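Local atomic coordinates of anthranilate-CoA ligase (Stigmatella aurantiaca, PDB entry 4WV3), a protein that is a ligase of the ANL superfamily of AMP-binding enzymes, built from a large AMP-binding domain and a smaller C-terminal domain. Residues G181-P186 / W378-K383; T320-I325 / E371-S376. All coordinates share one frame; numbering follows the deposited sequence.

How the interactions relate
From the N terminus the chain first lays down 181-186, at the start of strand 183-188, and next reaches the loop 320-325 between strands 313-318 and 325-328. Residues 371-376 then return to that loop, so interaction 2 closes first. Interaction 1 closes shortly afterwards, when 378-383 comes back to 181-186, and the smaller loop is nested inside the larger. The two contacts touch, with their centres about 13 Å apart: Ile185 packs on Thr320 and Glu321, and Pro186 on Ala374 and Ser376. Strand 183-188, loop 320-325 and the run leading into helix 381-387 are joined; 320-325 lines the pocket of 3UK, while interaction 1 lies further out at the surface.

Interaction 1 of 2, residues G181-P186 / W378-K383; sequences GPKGIP and WHNFEK
Residues 181-184 end the Gly-rich signature loop of AMP-binding enzymes (SSGTTGGPKG), which joins strands 169-175 and 183-188. After Gly181 and Pro182, Lys183 is the first residue to meet 378-383. Its CG is anti to the carbonyl carbon (chi1 -55°), and the chain bends at chi3 and chi4, so the middle of the side chain makes the contact. Lys183 CG passes 4.1 Å from Asn380 OD1, the two side chains crossing obliquely. One carbon further out, Lys183 CD lies 4.1 Å from Lys383 CD, and here the chains cross at about a right angle.

Gly184 gives the contact its direct polar link. Trp378 N donates to Gly184 O over 2.6 Å, the N-H...O angle being 155° and the nitrogen standing above the carbonyl plane. A water also bridges the backbones: it donates to Trp378 O at 2.9 Å and accepts a weak bond from Gly184 N. Here the backbones come nearest, Gly184 CA to Trp378 CA 4.6 Å.

Ile185 turns its side chain away, and Pro186 comes back toward the second segment, its CD lying 4.5 Å from Trp378 CB. Trp378 CG is anti to its backbone N (chi1 -178°), which carries the indole away from 181-186; NE1 bonds to Asp105 O, and His379 NE2 lies 3.3 Å above one indole face, toward its rim. Asn380 occupies the N-cap position of the helix that follows.

This is a surface contact, with the side chain of Lys183 about 7 Å from 3UK, nearest atoms. Strand 183-188 pairs antiparallel with strand 169-175. Trp378 also packs on Leu172 and Tyr174 of that partner strand, so the approach to helix 381-387 lies against both strands of the hairpin.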
loop_
_atom_site.group_PDB
_atom_site.type_symbol
_atom_site.label_atom_id
_atom_site.label_comp_id
_atom_site.label_asym_id
_atom_site.label_seq_id
_atom_site.Cartn_x
_atom_site.Cartn_y
_atom_site.Cartn_z
ATOM N N GLY A 181 12.576 -7.427 -11.700
ATOM C CA GLY A 181 12.130 -6.223 -11.026
ATOM C C GLY A 181 10.680 -6.298 -10.592
ATOM O O GLY A 181 10.255 -7.285 -9.992
ATOM N N PRO A 182 9.906 -5.249 -10.899
ATOM C CA PRO A 182 8.499 -5.163 -10.501
ATOM C C PRO A 182 7.580 -5.976 -11.410
ATOM O O PRO A 182 7.847 -6.125 -12.603
ATOM C CB PRO A 182 8.196 -3.669 -10.633
ATOM C CG PRO A 182 9.102 -3.211 -11.723
ATOM C CD PRO A 182 10.352 -4.046 -11.624
ATOM N N LYS A 183 6.508 -6.508 -10.832
ATOM C CA LYS A 183 5.517 -7.255 -11.592
ATOM C C LYS A 183 4.304 -6.375 -11.855
ATOM O O LYS A 183 3.823 -5.687 -10.955
ATOM C CB LYS A 183 5.088 -8.506 -10.827
ATOM C CG LYS A 183 6.236 -9.418 -10.424
ATOM C CD LYS A 183 5.779 -10.472 -9.426
ATOM C CE LYS A 183 5.119 -9.831 -8.213
ATOM N NZ LYS A 183 5.988 -8.809 -7.566
ATOM N N GLY A 184 3.817 -6.394 -13.090
ATOM C CA GLY A 184 2.619 -5.656 -13.441
ATOM C C GLY A 184 1.371 -6.387 -12.985
ATOM O O GLY A 184 1.168 -7.554 -13.321
ATOM N N ILE A 185 0.533 -5.702 -12.216
ATOM C CA ILE A 185 -0.690 -6.302 -11.694
ATOM C C ILE A 185 -1.929 -5.586 -12.223
ATOM O O ILE A 185 -2.231 -4.466 -11.810
ATOM C CB ILE A 185 -0.698 -6.303 -10.155
ATOM C CG1 ILE A 185 0.485 -7.117 -9.628
ATOM C CG2 ILE A 185 -2.017 -6.854 -9.625
ATOM C CD1 ILE A 185 0.624 -7.104 -8.127
ATOM N N PRO A 186 -2.640 -6.230 -13.159
ATOM C CA PRO A 186 -3.859 -5.677 -13.756
ATOM C C PRO A 186 -5.110 -6.005 -12.943
ATOM O O PRO A 186 -5.280 -7.140 -12.496
ATOM C CB PRO A 186 -3.917 -6.372 -15.118
ATOM C CG PRO A 186 -3.270 -7.692 -14.880
ATOM C CD PRO A 186 -2.215 -7.476 -13.824
ATOM N N TRP A 378 1.135 -9.142 -15.437
ATOM C CA TRP A 378 1.381 -8.622 -16.776
ATOM C C TRP A 378 2.826 -8.896 -17.181
ATOM O O TRP A 378 3.763 -8.425 -16.533
ATOM C CB TRP A 378 1.074 -7.124 -16.844
ATOM C CG TRP A 378 1.267 -6.538 -18.211
ATOM C CD1 TRP A 378 2.226 -5.644 -18.592
ATOM C CD2 TRP A 378 0.489 -6.815 -19.383
ATOM N NE1 TRP A 378 2.089 -5.342 -19.925
ATOM C CE2 TRP A 378 1.030 -6.048 -20.434
ATOM C CE3 TRP A 378 -0.613 -7.633 -19.644
ATOM C CZ2 TRP A 378 0.507 -6.077 -21.726
ATOM C CZ3 TRP A 378 -1.132 -7.661 -20.927
ATOM C CH2 TRP A 378 -0.572 -6.888 -21.952
ATOM N N HIS A 379 2.989 -9.672 -18.249
ATOM C CA HIS A 379 4.304 -10.055 -18.763
ATOM C C HIS A 379 5.155 -10.823 -17.754
ATOM O O HIS A 379 6.356 -10.584 -17.633
ATOM C CB HIS A 379 5.062 -8.838 -19.300
ATOM C CG HIS A 379 4.486 -8.280 -20.563
ATOM N ND1 HIS A 379 4.863 -7.060 -21.081
ATOM C CD2 HIS A 379 3.558 -8.780 -21.415
ATOM C CE1 HIS A 379 4.193 -6.832 -22.196
ATOM N NE2 HIS A 379 3.395 -7.859 -22.421
ATOM N N ASN A 380 4.527 -11.747 -17.037
ATOM C CA ASN A 380 5.259 -12.671 -16.180
ATOM C C ASN A 380 4.561 -14.025 -16.112
ATOM O O ASN A 380 3.973 -14.386 -15.092
ATOM C CB ASN A 380 5.461 -12.090 -14.782
ATOM C CG ASN A 380 6.838 -12.391 -14.226
ATOM O OD1 ASN A 380 7.508 -11.511 -13.684
ATOM N ND2 ASN A 380 7.274 -13.637 -14.371
ATOM N N PHE A 381 4.641 -14.758 -17.219
ATOM C CA PHE A 381 3.972 -16.044 -17.388
ATOM C C PHE A 381 4.292 -17.029 -16.266
ATOM O O PHE A 381 3.391 -17.634 -15.688
ATOM C CB PHE A 381 4.361 -16.634 -18.749
ATOM C CG PHE A 381 3.789 -17.997 -19.020
ATOM C CD1 PHE A 381 2.507 -18.137 -19.522
ATOM C CD2 PHE A 381 4.548 -19.137 -18.807
ATOM C CE1 PHE A 381 1.983 -19.390 -19.785
ATOM C CE2 PHE A 381 4.030 -20.391 -19.067
ATOM C CZ PHE A 381 2.747 -20.517 -19.560
ATOM N N GLU A 382 5.577 -17.174 -15.958
ATOM C CA GLU A 382 6.025 -18.142 -14.961
ATOM C C GLU A 382 5.515 -17.821 -13.557
ATOM O O GLU A 382 5.031 -18.703 -12.849
ATOM C CB GLU A 382 7.551 -18.227 -14.951
ATOM C CG GLU A 382 8.102 -19.353 -14.094
ATOM C CD GLU A 382 9.601 -19.253 -13.898
ATOM O OE1 GLU A 382 10.051 -18.286 -13.249
ATOM O OE2 GLU A 382 10.329 -20.139 -14.395
ATOM N N LYS A 383 5.624 -16.558 -13.161
ATOM C CA LYS A 383 5.244 -16.148 -11.812
ATOM C C LYS A 383 3.731 -16.089 -11.615
ATOM O O LYS A 383 3.240 -16.191 -10.490
ATOM C CB LYS A 383 5.888 -14.807 -11.452
ATOM C CG LYS A 383 7.398 -14.884 -11.294
ATOM C CD LYS A 383 8.000 -13.528 -10.967
ATOM C CE LYS A 383 9.513 -13.620 -10.834
ATOM N NZ LYS A 383 10.154 -14.119 -12.084
HETATM O O HOH W 1 5.653 -6.344 -16.034
#

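Interaction 2 of 2, residues T320-I325 / E371-S376; sequences TENFHI and ETAALS. With 3UK (5'-O-[(S)-[(2-aminobenzoyl)oxy](hydroxy)phosphoryl]adenosine), chain C.
Two hydrogen bonds join 320-325 to 371-376. Ala374 N donates to Glu321 O at 2.8 Å, approaching nearly along the C=O axis; the same oxygen receives a CA-H contact from Ala373 CA. Thr372 OG1 donates to Asn322 OD1 over 2.6 Å, from above the amide plane. Thr372 holds OG1 in the crowded position between backbone N and carbonyl carbon (chi1 68°), while Asn322 extends with CG anti to its backbone N (chi1 -169°).

The amide is held at both ends: ND2 donates to His324 O at 3.0 Å, which probably helps to fix that residue's place, and OD1 also bonds to Ser370 OG. Tyr346 OH is a further partner of Thr372 OG1.

The far side of 320-325 belongs to the ligand pocket. Thr320, which with Glu321 closes the YGxTE-type motif of AMP-binding enzymes (here IGCTE), grips 3UK O05 twice, through OG1 at 2.6 Å and N at 3.2 Å. The 2-aminobenzoyl ring stands nearly perpendicular to the His324 ring, edge-to-face, its C29 lying 3.6 Å above the imidazole centre; His324 NE2 bonds to Phe222 O.

Helix 191-204 packs on Phe323, Ile325 and Thr372, and strand 183-188 lies against Thr320, Glu321 and Ala374. Glu321 also touches Phe388 of strand 388-389 and Leu393 of strand 392-401, so this buried contact meets the helix and three strands.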
loop_
_atom_site.group_PDB
_atom_site.type_symbol
_atom_site.label_atom_id
_atom_site.label_comp_id
_atom_site.label_asym_id
_atom_site.label_seq_id
_atom_site.Cartn_x
_atom_site.Cartn_y
_atom_site.Cartn_z
ATOM N N THR A 320 -1.428 -6.130 -3.549
ATOM C CA THR A 320 -1.794 -5.504 -4.811
ATOM C C THR A 320 -2.505 -6.501 -5.728
ATOM O O THR A 320 -3.350 -6.120 -6.538
ATOM C CB THR A 320 -0.563 -4.900 -5.512
ATOM O OG1 THR A 320 0.156 -4.079 -4.583
ATOM C CG2 THR A 320 -0.979 -4.055 -6.708
ATOM N N GLU A 321 -2.173 -7.780 -5.578
ATOM C CA GLU A 321 -2.820 -8.836 -6.354
ATOM C C GLU A 321 -4.309 -8.940 -6.025
ATOM O O GLU A 321 -5.113 -9.329 -6.872
ATOM C CB GLU A 321 -2.136 -10.185 -6.118
ATOM C CG GLU A 321 -0.735 -10.303 -6.710
ATOM C CD GLU A 321 0.341 -9.712 -5.817
ATOM O OE1 GLU A 321 -0.002 -9.101 -4.782
ATOM O OE2 GLU A 321 1.535 -9.862 -6.151
ATOM N N ASN A 322 -4.666 -8.594 -4.792
ATOM C CA ASN A 322 -6.058 -8.615 -4.354
ATOM C C ASN A 322 -6.634 -7.204 -4.311
ATOM O O ASN A 322 -7.797 -7.004 -3.960
ATOM C CB ASN A 322 -6.169 -9.263 -2.973
ATOM C CG ASN A 322 -7.605 -9.546 -2.574
ATOM O OD1 ASN A 322 -8.374 -10.112 -3.350
ATOM N ND2 ASN A 322 -7.978 -9.134 -1.368
ATOM N N PHE A 323 -5.808 -6.222 -4.656
ATOM C CA PHE A 323 -6.233 -4.827 -4.628
ATOM C C PHE A 323 -6.163 -4.257 -3.215
ATOM O O PHE A 323 -5.477 -3.266 -2.970
ATOM C CB PHE A 323 -7.651 -4.688 -5.184
ATOM C CG PHE A 323 -8.015 -3.282 -5.573
ATOM C CD1 PHE A 323 -7.556 -2.738 -6.761
ATOM C CD2 PHE A 323 -8.813 -2.506 -4.750
ATOM C CE1 PHE A 323 -7.888 -1.446 -7.121
ATOM C CE2 PHE A 323 -9.149 -1.214 -5.104
ATOM C CZ PHE A 323 -8.686 -0.682 -6.292
ATOM N N HIS A 324 -6.879 -4.887 -2.288
ATOM C CA HIS A 324 -6.895 -4.436 -0.897
ATOM C C HIS A 324 -7.009 -5.538 0.158
ATOM O O HIS A 324 -6.795 -6.716 -0.127
ATOM C CB HIS A 324 -8.008 -3.401 -0.719
ATOM C CG HIS A 324 -7.628 -2.261 0.175
ATOM N ND1 HIS A 324 -7.948 -2.224 1.515
ATOM C CD2 HIS A 324 -6.944 -1.120 -0.079
ATOM C CE1 HIS A 324 -7.483 -1.109 2.047
ATOM N NE2 HIS A 324 -6.871 -0.420 1.101
ATOM N N ILE A 325 -7.354 -5.130 1.376
ATOM C CA ILE A 325 -7.306 -5.992 2.556
ATOM C C ILE A 325 -8.243 -7.200 2.499
ATOM O O ILE A 325 -9.411 -7.076 2.130
ATOM C CB ILE A 325 -7.582 -5.172 3.839
ATOM C CG1 ILE A 325 -6.528 -4.074 3.998
ATOM C CG2 ILE A 325 -7.605 -6.068 5.063
ATOM C CD1 ILE A 325 -6.653 -3.280 5.279
ATOM N N GLU A 371 -12.808 -12.704 -5.296
ATOM C CA GLU A 371 -13.341 -12.281 -6.584
ATOM C C GLU A 371 -12.719 -10.956 -7.009
ATOM O O GLU A 371 -13.021 -10.431 -8.080
ATOM C CB GLU A 371 -14.864 -12.158 -6.531
ATOM C CG GLU A 371 -15.590 -13.490 -6.477
ATOM C CD GLU A 371 -17.094 -13.341 -6.595
ATOM O OE1 GLU A 371 -17.630 -12.301 -6.156
ATOM O OE2 GLU A 371 -17.739 -14.264 -7.134
ATOM N N THR A 372 -11.847 -10.421 -6.160
ATOM C CA THR A 372 -11.177 -9.159 -6.445
ATOM C C THR A 372 -9.719 -9.391 -6.828
ATOM O O THR A 372 -8.992 -8.450 -7.152
ATOM C CB THR A 372 -11.240 -8.207 -5.238
ATOM O OG1 THR A 372 -10.444 -8.731 -4.168
ATOM C CG2 THR A 372 -12.673 -8.050 -4.766
ATOM N N ALA A 373 -9.299 -10.651 -6.787
ATOM C CA ALA A 373 -7.931 -11.013 -7.124
ATOM C C ALA A 373 -7.699 -10.922 -8.628
ATOM O O ALA A 373 -8.602 -11.188 -9.419
ATOM C CB ALA A 373 -7.616 -12.414 -6.623
ATOM N N ALA A 374 -6.486 -10.542 -9.014
ATOM C CA ALA A 374 -6.126 -10.470 -10.423
ATOM C C ALA A 374 -6.118 -11.864 -11.039
ATOM O O ALA A 374 -6.017 -12.866 -10.330
ATOM C CB ALA A 374 -4.772 -9.801 -10.593
ATOM N N LEU A 375 -6.231 -11.926 -12.361
ATOM C CA LEU A 375 -6.275 -13.201 -13.062
ATOM C C LEU A 375 -4.865 -13.725 -13.324
ATOM O O LEU A 375 -4.621 -14.932 -13.287
ATOM C CB LEU A 375 -7.053 -13.056 -14.369
ATOM C CG LEU A 375 -8.085 -14.146 -14.662
ATOM C CD1 LEU A 375 -8.799 -14.563 -13.387
ATOM C CD2 LEU A 375 -9.086 -13.652 -15.693
ATOM N N SER A 376 -3.944 -12.802 -13.583
ATOM C CA SER A 376 -2.537 -13.124 -13.782
ATOM C C SER A 376 -1.721 -11.838 -13.751
ATOM O O SER A 376 -2.281 -10.743 -13.744
ATOM C CB SER A 376 -2.323 -13.841 -15.117
ATOM O OG SER A 376 -2.626 -12.992 -16.210
HETATM C C10 3UK C . 2.542 -7.540 3.443
HETATM C C15 3UK C . 1.255 -7.161 5.544
HETATM C C17 3UK C . 1.327 -8.022 7.739
HETATM C C21 3UK C . 2.174 -8.963 3.127
HETATM C C26 3UK C . -1.366 -3.689 0.703
HETATM C C28 3UK C . -3.070 -3.196 2.340
HETATM O O01 3UK C . 1.028 -3.804 0.999
HETATM C C02 3UK C . 0.087 -4.160 0.326
HETATM O O03 3UK C . 0.305 -4.670 -0.984
HETATM P P04 3UK C . 1.768 -5.035 -1.491
HETATM O O05 3UK C . 1.676 -5.526 -2.970
HETATM O O06 3UK C . 2.436 -6.207 -0.620
HETATM C C07 3UK C . 1.597 -7.135 0.084
HETATM C C08 3UK C . 2.423 -7.801 1.146
HETATM O O09 3UK C . 2.709 -6.861 2.205
HETATM N N11 3UK C . 1.515 -6.911 4.208
HETATM C C12 3UK C . 0.641 -5.965 3.750
HETATM N N13 3UK C . -0.178 -5.608 4.777
HETATM C C14 3UK C . 0.182 -6.335 5.901
HETATM N N16 3UK C . 1.807 -7.988 6.469
HETATM N N18 3UK C . 0.315 -7.265 8.141
HETATM C C19 3UK C . -0.284 -6.420 7.286
HETATM N N20 3UK C . -1.367 -5.613 7.724
HETATM O O22 3UK C . 3.328 -9.779 3.186
HETATM C C23 3UK C . 1.671 -8.909 1.763
HETATM O O24 3UK C . 1.955 -10.147 1.083
HETATM O O25 3UK C . 2.645 -3.795 -1.451
HETATM C C27 3UK C . -1.757 -3.619 2.018
HETATM C C29 3UK C . -3.993 -2.844 1.298
HETATM C C30 3UK C . -3.604 -2.917 -0.017
HETATM C C31 3UK C . -2.290 -3.337 -0.341
HETATM N N32 3UK C . -1.874 -3.415 -1.741
#